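Local structure of phosphoglycerate oxidoreductase (Rhizobium etli, 4HY3) at residues Asp290-Glu295 against Lys307-Ser312; Asp226-Ser231 against Ser254-Gly259; Ser105-Asn110 against Val123-Gln128; Gly327-Glu332 against Met344-Ala349. The protein probably reduces hydroxypyruvate or glyoxylate with a nicotinamide cofactor, as a member of the D-isomer specific 2-hydroxyacid dehydrogenase family. One frame throughout, in Å; residues are numbered along the deposited sequence.

Contact 1 of 4, residues Asp290-Glu295 against Lys307-Ser312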
loop_
_atom_site.group_PDB
_atom_site.type_symbol
_atom_site.label_atom_id
_atom_site.label_comp_id
_atom_site.label_asym_id
_atom_site.label_seq_id
_atom_site.Cartn_x
_atom_site.Cartn_y
_atom_site.Cartn_z
ATOM N N ASP A 290 4.520 -0.198 -28.980
ATOM C CA ASP A 290 5.481 0.893 -29.115
ATOM C C ASP A 290 6.664 0.473 -29.950
ATOM O O ASP A 290 7.506 1.284 -30.300
ATOM C CB ASP A 290 5.983 1.392 -27.749
ATOM C CG ASP A 290 6.726 2.726 -27.855
ATOM O OD1 ASP A 290 6.132 3.751 -28.294
ATOM O OD2 ASP A 290 7.920 2.741 -27.524
ATOM N N VAL A 291 6.735 -0.805 -30.270
ATOM C CA VAL A 291 7.857 -1.292 -31.049
ATOM C C VAL A 291 7.333 -2.007 -32.296
ATOM O O VAL A 291 6.197 -2.476 -32.318
ATOM C CB VAL A 291 8.798 -2.151 -30.171
ATOM C CG1 VAL A 291 8.110 -3.452 -29.770
ATOM C CG2 VAL A 291 10.146 -2.401 -30.859
ATOM N N TYR A 292 8.140 -2.036 -33.349
ATOM C CA TYR A 292 7.687 -2.511 -34.660
ATOM C C TYR A 292 8.779 -3.322 -35.344
ATOM O O TYR A 292 9.953 -3.151 -35.017
ATOM C CB TYR A 292 7.244 -1.330 -35.524
ATOM C CG TYR A 292 6.033 -0.699 -34.947
ATOM C CD1 TYR A 292 4.774 -1.149 -35.286
ATOM C CD2 TYR A 292 6.138 0.312 -34.006
ATOM C CE1 TYR A 292 3.639 -0.591 -34.717
ATOM C CE2 TYR A 292 5.016 0.867 -33.428
ATOM C CZ TYR A 292 3.777 0.402 -33.787
ATOM O OH TYR A 292 2.673 0.950 -33.223
ATOM N N PRO A 293 8.402 -4.206 -36.290
ATOM C CA PRO A 293 9.391 -5.100 -36.894
ATOM C C PRO A 293 10.475 -4.340 -37.639
ATOM O O PRO A 293 11.583 -4.856 -37.797
ATOM C CB PRO A 293 8.570 -5.945 -37.867
ATOM C CG PRO A 293 7.389 -5.096 -38.204
ATOM C CD PRO A 293 7.093 -4.286 -36.970
ATOM N N GLU A 294 10.164 -3.122 -38.079
ATOM C CA GLU A 294 11.157 -2.244 -38.699
ATOM C C GLU A 294 10.954 -0.764 -38.288
ATOM O O GLU A 294 9.817 -0.265 -38.239
ATOM C CB GLU A 294 11.132 -2.418 -40.212
ATOM C CG GLU A 294 12.336 -1.833 -40.920
ATOM C CD GLU A 294 12.068 -1.602 -42.395
ATOM O OE1 GLU A 294 11.157 -2.261 -42.953
ATOM O OE2 GLU A 294 12.771 -0.756 -42.993
ATOM N N GLU A 295 12.054 -0.073 -37.977
ATOM C CA GLU A 295 11.959 1.272 -37.406
ATOM C C GLU A 295 12.976 2.210 -37.981
ATOM O O GLU A 295 14.161 2.060 -37.702
ATOM C CB GLU A 295 12.117 1.244 -35.895
ATOM C CG GLU A 295 11.004 0.500 -35.183
ATOM C CD GLU A 295 11.380 0.129 -33.780
ATOM O OE1 GLU A 295 12.572 0.308 -33.431
ATOM O OE2 GLU A 295 10.491 -0.336 -33.035
ATOM N N LYS A 307 -7.898 -0.148 -37.815
ATOM C CA LYS A 307 -8.700 0.235 -36.663
ATOM C C LYS A 307 -8.419 -0.741 -35.519
ATOM O O LYS A 307 -8.216 -1.940 -35.749
ATOM C CB LYS A 307 -10.210 0.282 -36.987
ATOM C CG LYS A 307 -10.989 -1.016 -36.755
ATOM C CD LYS A 307 -10.636 -2.096 -37.788
ATOM C CE LYS A 307 -11.087 -3.496 -37.368
ATOM N NZ LYS A 307 -12.574 -3.611 -37.316
ATOM N N GLY A 308 -8.394 -0.217 -34.294
ATOM C CA GLY A 308 -8.343 -1.057 -33.091
ATOM C C GLY A 308 -6.936 -1.314 -32.584
ATOM O O GLY A 308 -6.739 -2.077 -31.633
ATOM N N PHE A 309 -5.964 -0.671 -33.231
ATOM C CA PHE A 309 -4.557 -0.807 -32.894
ATOM C C PHE A 309 -3.976 0.582 -32.579
ATOM O O PHE A 309 -3.815 1.399 -33.495
ATOM C CB PHE A 309 -3.808 -1.454 -34.069
ATOM C CG PHE A 309 -2.384 -1.828 -33.761
ATOM C CD1 PHE A 309 -2.051 -3.143 -33.453
ATOM C CD2 PHE A 309 -1.365 -0.865 -33.784
ATOM C CE1 PHE A 309 -0.739 -3.489 -33.166
ATOM C CE2 PHE A 309 -0.051 -1.213 -33.487
ATOM C CZ PHE A 309 0.259 -2.525 -33.175
ATOM N N ILE A 310 -3.670 0.843 -31.300
ATOM C CA ILE A 310 -2.993 2.094 -30.877
ATOM C C ILE A 310 -1.488 2.113 -31.161
ATOM O O ILE A 310 -0.762 1.244 -30.675
ATOM C CB ILE A 310 -3.208 2.402 -29.384
ATOM C CG1 ILE A 310 -4.641 2.851 -29.134
ATOM C CG2 ILE A 310 -2.270 3.505 -28.915
ATOM C CD1 ILE A 310 -5.049 2.775 -27.677
ATOM N N ARG A 311 -1.036 3.136 -31.904
ATOM C CA ARG A 311 0.361 3.265 -32.383
ATOM C C ARG A 311 1.230 4.279 -31.604
ATOM O O ARG A 311 0.734 5.332 -31.155
ATOM C CB ARG A 311 0.390 3.625 -33.877
ATOM C CG ARG A 311 0.104 2.472 -34.829
ATOM C CD ARG A 311 -0.695 2.933 -36.052
ATOM N NE ARG A 311 -1.950 3.583 -35.665
ATOM C CZ ARG A 311 -3.164 3.067 -35.825
ATOM N NH1 ARG A 311 -3.334 1.876 -36.396
ATOM N NH2 ARG A 311 -4.216 3.760 -35.410
ATOM N N SER A 312 2.525 3.960 -31.491
ATOM C CA SER A 312 3.488 4.724 -30.702
ATOM C C SER A 312 4.910 4.504 -31.258
ATOM O O SER A 312 5.441 3.389 -31.189
ATOM C CB SER A 312 3.405 4.277 -29.234
ATOM O OG SER A 312 3.688 5.337 -28.346
#
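Asp290 and Ser312 make the first of two weak polar links: Ser312 OG donates to Asp290 OD1 at 2.9 Å. The carboxylate has further partners in the backbone, with OD1 also taking the N-H of Arg315 and OD2 that of Ala316, so several donors fix its rotation. The second link runs from Ser312 N to Tyr292 OH, 3.5 Å long but fairly straight at 157°. Tyr292 N is itself tied to Glu295 OE2, which steadies the backbone from which the ring springs. Apolar packing centres on this ring. With CG anti to the carbonyl carbon (chi1 -66°), it reaches across so that CE1 lies 3.9 Å from Phe309 CE2. The hydroxyl sits at the Phe309 ring edge, in its plane, and Arg311 CG comes within 3.4 Å of Tyr292 OH. A leucine in place of Tyr292 would probably leave Ser312 N without this weak partner and open a gap beside Phe309. Strand 309-311 is the outermost strand of the parallel Rossmann sheet within this chain, next to strand 286-289, from which the loop of Tyr292 emerges; helix 273-281 packs on Phe309, helix 131-147 on Ile310, and Phe156 of the second subunit meets the Tyr292 ring.

Contact 2 of 4, residues Asp226-Ser231 against Ser254-Gly259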
loop_
_atom_site.group_PDB
_atom_site.type_symbol
_atom_site.label_atom_id
_atom_site.label_comp_id
_atom_site.label_asym_id
_atom_site.label_seq_id
_atom_site.Cartn_x
_atom_site.Cartn_y
_atom_site.Cartn_z
ATOM N N ASP A 226 -1.730 -19.855 -19.241
ATOM C CA ASP A 226 -2.587 -19.069 -18.320
ATOM C C ASP A 226 -2.581 -17.559 -18.595
ATOM O O ASP A 226 -3.640 -16.940 -18.643
ATOM C CB ASP A 226 -2.191 -19.277 -16.852
ATOM C CG ASP A 226 -2.437 -20.685 -16.377
ATOM O OD1 ASP A 226 -1.711 -21.151 -15.471
ATOM O OD2 ASP A 226 -3.354 -21.332 -16.915
ATOM N N VAL A 227 -1.383 -16.980 -18.741
ATOM C CA VAL A 227 -1.195 -15.541 -18.915
ATOM C C VAL A 227 -1.830 -15.141 -20.233
ATOM O O VAL A 227 -2.517 -14.111 -20.345
ATOM C CB VAL A 227 0.309 -15.165 -18.921
ATOM C CG1 VAL A 227 0.555 -13.756 -19.457
ATOM C CG2 VAL A 227 0.895 -15.300 -17.530
ATOM N N LEU A 228 -1.613 -15.997 -21.219
ATOM C CA LEU A 228 -1.997 -15.732 -22.580
ATOM C C LEU A 228 -3.507 -15.915 -22.742
ATOM O O LEU A 228 -4.122 -15.329 -23.640
ATOM C CB LEU A 228 -1.221 -16.690 -23.478
ATOM C CG LEU A 228 -0.957 -16.313 -24.928
ATOM C CD1 LEU A 228 0.201 -17.121 -25.509
ATOM C CD2 LEU A 228 -2.213 -16.530 -25.757
ATOM N N THR A 229 -4.102 -16.689 -21.835
ATOM C CA THR A 229 -5.428 -17.239 -22.063
ATOM C C THR A 229 -6.508 -16.738 -21.127
ATOM O O THR A 229 -7.576 -16.323 -21.587
ATOM C CB THR A 229 -5.362 -18.788 -22.151
ATOM O OG1 THR A 229 -5.415 -19.167 -23.535
ATOM C CG2 THR A 229 -6.480 -19.492 -21.345
ATOM N N LYS A 230 -6.228 -16.775 -19.829
ATOM C CA LYS A 230 -7.161 -16.324 -18.793
ATOM C C LYS A 230 -6.980 -14.839 -18.468
ATOM O O LYS A 230 -7.062 -14.444 -17.298
ATOM C CB LYS A 230 -6.930 -17.146 -17.532
ATOM C CG LYS A 230 -6.453 -18.548 -17.864
ATOM C CD LYS A 230 -6.481 -19.504 -16.692
ATOM C CE LYS A 230 -6.635 -20.907 -17.235
ATOM N NZ LYS A 230 -5.793 -21.868 -16.483
ATOM N N SER A 231 -6.728 -14.020 -19.497
ATOM C CA SER A 231 -6.364 -12.618 -19.254
ATOM C C SER A 231 -7.062 -11.587 -20.155
ATOM O O SER A 231 -7.206 -11.787 -21.369
ATOM C CB SER A 231 -4.832 -12.431 -19.279
ATOM O OG SER A 231 -4.241 -12.709 -18.022
ATOM N N SER A 254 -5.258 -16.295 -31.254
ATOM C CA SER A 254 -6.547 -16.985 -31.104
ATOM C C SER A 254 -6.743 -17.598 -29.703
ATOM O O SER A 254 -7.845 -17.601 -29.165
ATOM C CB SER A 254 -6.662 -18.086 -32.164
ATOM O OG SER A 254 -5.451 -18.850 -32.257
ATOM N N SER A 255 -5.670 -18.113 -29.112
ATOM C CA SER A 255 -5.731 -18.710 -27.785
ATOM C C SER A 255 -6.287 -17.771 -26.699
ATOM O O SER A 255 -6.508 -18.194 -25.561
ATOM C CB SER A 255 -4.332 -19.198 -27.402
ATOM O OG SER A 255 -4.104 -19.094 -26.005
HETATM N N MSE A 256 -6.498 -16.505 -27.056
HETATM C CA MSE A 256 -6.814 -15.451 -26.085
HETATM C C MSE A 256 -8.292 -15.405 -25.768
HETATM O O MSE A 256 -9.069 -16.181 -26.309
HETATM C CB MSE A 256 -6.291 -14.095 -26.621
HETATM C CG MSE A 256 -4.863 -13.763 -26.132
HETATM SE SE MSE A 256 -3.932 -12.246 -27.032
HETATM C CE MSE A 256 -2.065 -12.864 -26.875
ATOM N N ARG A 257 -8.682 -14.515 -24.851
ATOM C CA ARG A 257 -10.085 -14.180 -24.630
ATOM C C ARG A 257 -10.533 -13.258 -25.721
ATOM O O ARG A 257 -9.718 -12.758 -26.491
ATOM C CB ARG A 257 -10.280 -13.469 -23.308
ATOM C CG ARG A 257 -10.702 -14.363 -22.177
ATOM C CD ARG A 257 -10.735 -13.561 -20.901
ATOM N NE ARG A 257 -10.607 -14.436 -19.750
ATOM C CZ ARG A 257 -10.413 -14.016 -18.504
ATOM N NH1 ARG A 257 -10.309 -12.718 -18.249
ATOM N NH2 ARG A 257 -10.327 -14.895 -17.509
ATOM N N ARG A 258 -11.835 -13.001 -25.755
ATOM C CA ARG A 258 -12.470 -12.378 -26.906
ATOM C C ARG A 258 -11.989 -10.946 -27.090
ATOM O O ARG A 258 -11.076 -10.721 -27.889
ATOM C CB ARG A 258 -13.996 -12.502 -26.809
ATOM C CG ARG A 258 -14.808 -11.864 -27.928
ATOM C CD ARG A 258 -14.511 -12.372 -29.330
ATOM N NE ARG A 258 -15.247 -11.522 -30.277
ATOM C CZ ARG A 258 -14.923 -11.298 -31.551
ATOM N NH1 ARG A 258 -13.852 -11.882 -32.099
ATOM N NH2 ARG A 258 -15.685 -10.483 -32.283
ATOM N N GLY A 259 -12.557 -9.991 -26.354
ATOM C CA GLY A 259 -12.110 -8.601 -26.477
ATOM C C GLY A 259 -10.847 -8.369 -25.664
ATOM O O GLY A 259 -10.845 -7.629 -24.687
#
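Thr229 and Met256 bring the two backbones nearest, their CA atoms 4.6 Å apart, just where helix 224-229 ends and Lys230 leaves helical geometry. Thr229 OG1 donates to the carbonyl oxygen Ser255 O; the modelled 2.5 Å is very short, and its exact length is doubtful at this resolution. Beside it the contact turns apolar. Leu228, its CG anti to the backbone N (chi1 -155°), sends CD2 to within 3.8 Å of CE of the selenomethionine Met256, and the two side chains cross at about a right angle. Arg257 supplies the flat group. Extended from CG to NE, it passes Thr229 O with CG 3.7 Å away and lays one guanidinium face on the Lys230-Ser231 peptide, with Lys230 C 3.4 Å above the plane of the Arg257 guanidinium, over its centre. Salt bridges from NH1 to Asp232 and from NH2 to Glu178 hold the guanidinium in that place and fix its turn. A methionine in its place would probably cost Asp232 and Glu178 this charged partner and the peptide its planar cover. Just past the helix end, Lys230 folds back so that NZ forms a salt bridge with Asp226 OD2, met from above the carboxylate plane. The contact joins the end of one sheet-flanking helix to the loop after the next helix, 250-254, each leading into a strand of the parallel Rossmann sheet, 233-236 and 261-264; Val227 faces strand 201-205 and Leu228 also packs on Leu248.

Contact 3 of 4, residues Ser105-Asn110 against Val123-Gln128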
loop_
_atom_site.group_PDB
_atom_site.type_symbol
_atom_site.label_atom_id
_atom_site.label_comp_id
_atom_site.label_asym_id
_atom_site.label_seq_id
_atom_site.Cartn_x
_atom_site.Cartn_y
_atom_site.Cartn_z
ATOM N N SER A 105 22.189 1.691 -21.917
ATOM C CA SER A 105 21.631 0.593 -21.122
ATOM C C SER A 105 22.326 -0.794 -21.337
ATOM O O SER A 105 22.144 -1.698 -20.530
ATOM C CB SER A 105 20.114 0.500 -21.319
ATOM O OG SER A 105 19.766 0.643 -22.688
ATOM N N ASN A 106 23.154 -0.949 -22.378
ATOM C CA ASN A 106 23.624 -2.288 -22.782
ATOM C C ASN A 106 25.092 -2.695 -22.583
ATOM O O ASN A 106 26.028 -1.959 -22.920
ATOM C CB ASN A 106 23.195 -2.588 -24.219
ATOM C CG ASN A 106 21.755 -3.047 -24.295
ATOM O OD1 ASN A 106 20.862 -2.237 -24.510
ATOM N ND2 ASN A 106 21.516 -4.350 -24.067
ATOM N N LEU A 107 25.279 -3.885 -22.021
ATOM C CA LEU A 107 26.595 -4.497 -21.925
ATOM C C LEU A 107 27.160 -4.780 -23.314
ATOM O O LEU A 107 26.426 -5.143 -24.214
ATOM C CB LEU A 107 26.506 -5.783 -21.119
ATOM C CG LEU A 107 27.162 -5.797 -19.744
ATOM C CD1 LEU A 107 26.852 -4.529 -18.969
ATOM C CD2 LEU A 107 26.738 -7.042 -18.976
ATOM N N LEU A 108 28.469 -4.626 -23.469
ATOM C CA LEU A 108 29.100 -4.614 -24.776
ATOM C C LEU A 108 30.285 -5.545 -24.793
ATOM O O LEU A 108 31.081 -5.526 -23.854
ATOM C CB LEU A 108 29.598 -3.209 -25.120
ATOM C CG LEU A 108 28.648 -2.020 -25.278
ATOM C CD1 LEU A 108 29.355 -0.865 -25.970
ATOM C CD2 LEU A 108 27.372 -2.382 -26.017
ATOM N N ASN A 109 30.419 -6.341 -25.859
ATOM C CA ASN A 109 31.571 -7.231 -25.989
ATOM C C ASN A 109 32.753 -6.380 -26.386
ATOM O O ASN A 109 33.145 -6.318 -27.555
ATOM C CB ASN A 109 31.324 -8.377 -26.980
ATOM C CG ASN A 109 32.319 -9.531 -26.818
ATOM O OD1 ASN A 109 32.974 -9.694 -25.778
ATOM N ND2 ASN A 109 32.429 -10.344 -27.859
ATOM N N ASN A 110 33.331 -5.759 -25.363
ATOM C CA ASN A 110 34.146 -4.562 -25.489
ATOM C C ASN A 110 35.531 -4.622 -24.826
ATOM O O ASN A 110 36.425 -3.849 -25.175
ATOM C CB ASN A 110 33.358 -3.399 -24.877
ATOM C CG ASN A 110 33.548 -2.114 -25.641
ATOM O OD1 ASN A 110 34.677 -1.722 -25.936
ATOM N ND2 ASN A 110 32.441 -1.457 -25.986
ATOM N N VAL A 123 30.966 -3.804 -13.056
ATOM C CA VAL A 123 30.442 -3.169 -14.237
ATOM C C VAL A 123 28.994 -2.993 -13.932
ATOM O O VAL A 123 28.302 -3.969 -13.621
ATOM C CB VAL A 123 30.526 -4.055 -15.477
ATOM C CG1 VAL A 123 29.860 -3.335 -16.640
ATOM C CG2 VAL A 123 31.968 -4.441 -15.815
ATOM N N VAL A 124 28.524 -1.759 -14.024
ATOM C CA VAL A 124 27.204 -1.415 -13.560
ATOM C C VAL A 124 26.471 -0.769 -14.737
ATOM O O VAL A 124 27.113 -0.230 -15.646
ATOM C CB VAL A 124 27.325 -0.535 -12.294
ATOM C CG1 VAL A 124 27.031 0.924 -12.571
ATOM C CG2 VAL A 124 26.429 -1.041 -11.192
ATOM N N THR A 125 25.141 -0.859 -14.751
ATOM C CA THR A 125 24.325 -0.341 -15.867
ATOM C C THR A 125 23.152 0.391 -15.303
ATOM O O THR A 125 22.776 0.215 -14.153
ATOM C CB THR A 125 23.742 -1.443 -16.789
ATOM O OG1 THR A 125 23.232 -2.504 -15.973
ATOM C CG2 THR A 125 24.794 -1.994 -17.758
ATOM N N THR A 126 22.534 1.186 -16.145
ATOM C CA THR A 126 21.654 2.196 -15.663
ATOM C C THR A 126 20.335 2.110 -16.382
ATOM O O THR A 126 19.542 3.053 -16.324
ATOM C CB THR A 126 22.284 3.563 -15.959
ATOM O OG1 THR A 126 22.611 3.629 -17.362
ATOM C CG2 THR A 126 23.543 3.743 -15.116
ATOM N N GLY A 127 20.130 0.983 -17.068
ATOM C CA GLY A 127 18.953 0.729 -17.892
ATOM C C GLY A 127 17.612 0.740 -17.172
ATOM O O GLY A 127 16.565 0.889 -17.807
ATOM N N GLN A 128 17.615 0.592 -15.848
ATOM C CA GLN A 128 16.336 0.578 -15.159
ATOM C C GLN A 128 15.657 1.940 -15.119
ATOM O O GLN A 128 14.485 2.035 -14.760
ATOM C CB GLN A 128 16.408 -0.078 -13.797
ATOM C CG GLN A 128 17.069 0.768 -12.759
ATOM C CD GLN A 128 16.580 0.386 -11.398
ATOM O OE1 GLN A 128 15.483 -0.166 -11.255
ATOM N NE2 GLN A 128 17.390 0.672 -10.381
#
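Leu107, Val123 and Thr125 meet through methyl groups alone, and with no ring, amide or guanidinium among the touching side chains there is no face or edge to assign. Leu107 CD1 does most of the work: it lies 3.5 Å from Thr125 CG2 and 4.0 Å from Val123 CG1. Those two residues, alternate positions of one strand, point their side chains to the same side and form a small apolar strip beneath the leucine. With OG1 between the backbone N and the carbonyl carbon (chi1 44°), Thr125 has CG2 anti to the carbonyl carbon, next to Leu107, while OG1 makes a weak hydrogen bond to Lys347 O. The same methyl touches the backbone of the loop, with Thr125 CG2 3.8 Å from Ser105 O. Further along, Ser105 CB rests on the bare main chain of Gly127, 3.6 Å from Gly127 CA. The touching parts run in roughly opposite directions, 145° apart, yet they are joined by van der Waals packing rather than by strand pairing. This is plain structural packing on the mixed, mostly parallel sheet of the chain's first part: loop 105-110, following strand 99-101, lies over strand 122-125, which bonds to 99-101 through Val124 and to 347-348 through Thr125; helix 320-338 touches Val124 and Thr126.

Contact 4 of 4, residues Gly327-Glu332 against Met344-Ala349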
loop_
_atom_site.group_PDB
_atom_site.type_symbol
_atom_site.label_atom_id
_atom_site.label_comp_id
_atom_site.label_asym_id
_atom_site.label_seq_id
_atom_site.Cartn_x
_atom_site.Cartn_y
_atom_site.Cartn_z
ATOM N N GLY A 327 22.271 10.013 -14.270
ATOM C CA GLY A 327 23.260 10.798 -13.543
ATOM C C GLY A 327 23.224 10.576 -12.056
ATOM O O GLY A 327 24.259 10.330 -11.440
ATOM N N ASP A 328 22.033 10.670 -11.485
ATOM C CA ASP A 328 21.810 10.439 -10.067
ATOM C C ASP A 328 22.314 9.107 -9.592
ATOM O O ASP A 328 22.829 9.001 -8.483
ATOM C CB ASP A 328 20.317 10.409 -9.797
ATOM C CG ASP A 328 19.626 11.686 -10.160
ATOM O OD1 ASP A 328 20.207 12.773 -9.871
ATOM O OD2 ASP A 328 18.484 11.584 -10.700
HETATM N N MSE A 329 22.107 8.080 -10.413
HETATM C CA MSE A 329 22.490 6.725 -10.063
HETATM C C MSE A 329 23.982 6.607 -9.980
HETATM O O MSE A 329 24.514 6.261 -8.942
HETATM C CB MSE A 329 21.924 5.725 -11.053
HETATM C CG MSE A 329 20.410 5.613 -10.930
HETATM SE SE MSE A 329 19.654 4.387 -12.285
HETATM C CE MSE A 329 20.910 2.918 -11.909
ATOM N N VAL A 330 24.662 6.871 -11.085
ATOM C CA VAL A 330 26.114 7.015 -11.154
ATOM C C VAL A 330 26.705 7.677 -9.903
ATOM O O VAL A 330 27.701 7.220 -9.326
ATOM C CB VAL A 330 26.474 7.874 -12.399
ATOM C CG1 VAL A 330 27.946 8.267 -12.367
ATOM C CG2 VAL A 330 26.080 7.149 -13.701
ATOM N N LEU A 331 26.067 8.759 -9.479
ATOM C CA LEU A 331 26.514 9.510 -8.330
ATOM C C LEU A 331 26.375 8.677 -7.047
ATOM O O LEU A 331 27.308 8.529 -6.250
ATOM C CB LEU A 331 25.724 10.815 -8.280
ATOM C CG LEU A 331 26.497 12.152 -8.269
ATOM C CD1 LEU A 331 27.895 12.030 -8.845
ATOM C CD2 LEU A 331 25.735 13.275 -8.954
ATOM N N GLU A 332 25.213 8.089 -6.860
ATOM C CA GLU A 332 25.034 7.233 -5.738
ATOM C C GLU A 332 26.042 6.091 -5.755
ATOM O O GLU A 332 26.755 5.858 -4.774
ATOM C CB GLU A 332 23.608 6.754 -5.712
ATOM C CG GLU A 332 22.673 7.804 -5.144
ATOM C CD GLU A 332 21.230 7.487 -5.463
ATOM O OE1 GLU A 332 21.016 6.930 -6.573
ATOM O OE2 GLU A 332 20.329 7.792 -4.627
HETATM N N MSE A 344 25.037 -0.467 -5.465
HETATM C CA MSE A 344 23.693 -0.986 -5.214
HETATM C C MSE A 344 22.724 -0.551 -6.253
HETATM O O MSE A 344 21.810 -1.288 -6.587
HETATM C CB MSE A 344 23.098 -0.450 -3.912
HETATM C CG MSE A 344 23.722 -0.934 -2.616
HETATM SE SE MSE A 344 23.895 -2.897 -2.588
HETATM C CE MSE A 344 22.078 -3.474 -2.064
ATOM N N ARG A 345 22.919 0.655 -6.771
ATOM C CA ARG A 345 21.868 1.397 -7.451
ATOM C C ARG A 345 21.667 0.948 -8.891
ATOM O O ARG A 345 20.538 0.729 -9.330
ATOM C CB ARG A 345 22.119 2.928 -7.365
ATOM C CG ARG A 345 20.913 3.777 -7.755
ATOM C CD ARG A 345 19.678 2.887 -7.752
ATOM N NE ARG A 345 18.432 3.599 -7.520
ATOM C CZ ARG A 345 17.241 3.012 -7.399
ATOM N NH1 ARG A 345 17.111 1.698 -7.482
ATOM N NH2 ARG A 345 16.177 3.752 -7.192
ATOM N N CYS A 346 22.767 0.847 -9.621
ATOM C CA CYS A 346 22.735 0.419 -11.001
ATOM C C CYS A 346 22.893 -1.091 -11.008
ATOM O O CYS A 346 23.386 -1.656 -10.037
ATOM C CB CYS A 346 23.889 1.072 -11.770
ATOM S SG CYS A 346 24.138 2.868 -11.552
ATOM N N LYS A 347 22.503 -1.740 -12.101
ATOM C CA LYS A 347 22.573 -3.192 -12.187
ATOM C C LYS A 347 24.014 -3.731 -12.308
ATOM O O LYS A 347 24.821 -3.193 -13.049
ATOM C CB LYS A 347 21.703 -3.698 -13.335
ATOM C CG LYS A 347 21.467 -5.193 -13.262
ATOM C CD LYS A 347 21.135 -5.813 -14.607
ATOM C CE LYS A 347 19.626 -5.915 -14.837
ATOM N NZ LYS A 347 19.278 -7.077 -15.715
ATOM N N ARG A 348 24.332 -4.791 -11.574
ATOM C CA ARG A 348 25.620 -5.474 -11.737
ATOM C C ARG A 348 25.559 -6.512 -12.872
ATOM O O ARG A 348 24.465 -6.926 -13.249
ATOM C CB ARG A 348 25.968 -6.199 -10.444
ATOM C CG ARG A 348 27.432 -6.147 -10.135
ATOM C CD ARG A 348 27.646 -5.302 -8.919
ATOM N NE ARG A 348 28.060 -6.164 -7.834
ATOM C CZ ARG A 348 27.886 -5.895 -6.547
ATOM N NH1 ARG A 348 27.287 -4.771 -6.160
ATOM N NH2 ARG A 348 28.321 -6.764 -5.646
ATOM N N ALA A 349 26.719 -6.934 -13.386
ATOM C CA ALA A 349 26.860 -8.040 -14.369
ATOM C C ALA A 349 27.809 -9.139 -13.859
ATOM O O ALA A 349 28.722 -8.812 -13.096
ATOM C CB ALA A 349 27.401 -7.491 -15.660
#
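Met329, a selenomethionine, reaches from its helix to Arg345 and Cys346. Its chain bends at the last torsion (chi3 50°), which curls the methyl CE over Cys346 at CA and SG, while nearer the helix Met329 CB lies 3.6 Å from Cys346 SG. Arg345 crosses it at about a right angle, and its aliphatic part does the touching: Met329 CG is 3.7 Å from Arg345 CG. One helical turn on, Glu332 runs alongside Arg345, pointing the same way, and sets OE1 3.4 Å from Arg345 CG. The opposite charges probably attract, but Glu332 OE1 stays 4.3 Å from Arg345 NE, beyond a salt bridge; the carboxylate and guanidinium planes are 59° apart. Both polar ends look instead to the third subunit, where Glu216 forms a salt bridge with Arg345 NH2 and the backbone N of Ser212 bonds to Glu332 OE2. What positions the 344-346 turn is Asp333, the next helical residue, whose carboxylate accepts the N-H groups of Met344, Arg345 and Cys346. Beyond them, Lys347 pairs with Thr125. This is a C-terminal helix followed by a tail that doubles back and adds a short, weakly bonded antiparallel strand at about 347-348 beside strand 122-125, consistent with the way the C-terminal segment of D-2-hydroxyacid dehydrogenases returns to the first domain.

From the N terminus, contact 3 comes first, closing the loop that leads through helix 115-118 into strand 122-125. Contact 2 then closes the excursion through strand 233-236 and helix 250-254, and contact 1 the long loop between strands 286-289 and 309-311. Contact 4 is last, where the chain turns back after helix 320-338. All four follow in series; none encloses or crosses another. Contacts 1 and 2 belong to the Rossmann domain, contact 1 at an outermost strand of its parallel sheet and contact 2 among the helix ends and loops that lead into its strands. Contacts 3 and 4 touch in the other sheet, where Thr125 O and Lys347 N, 2.8 Å apart, probably hydrogen-bond.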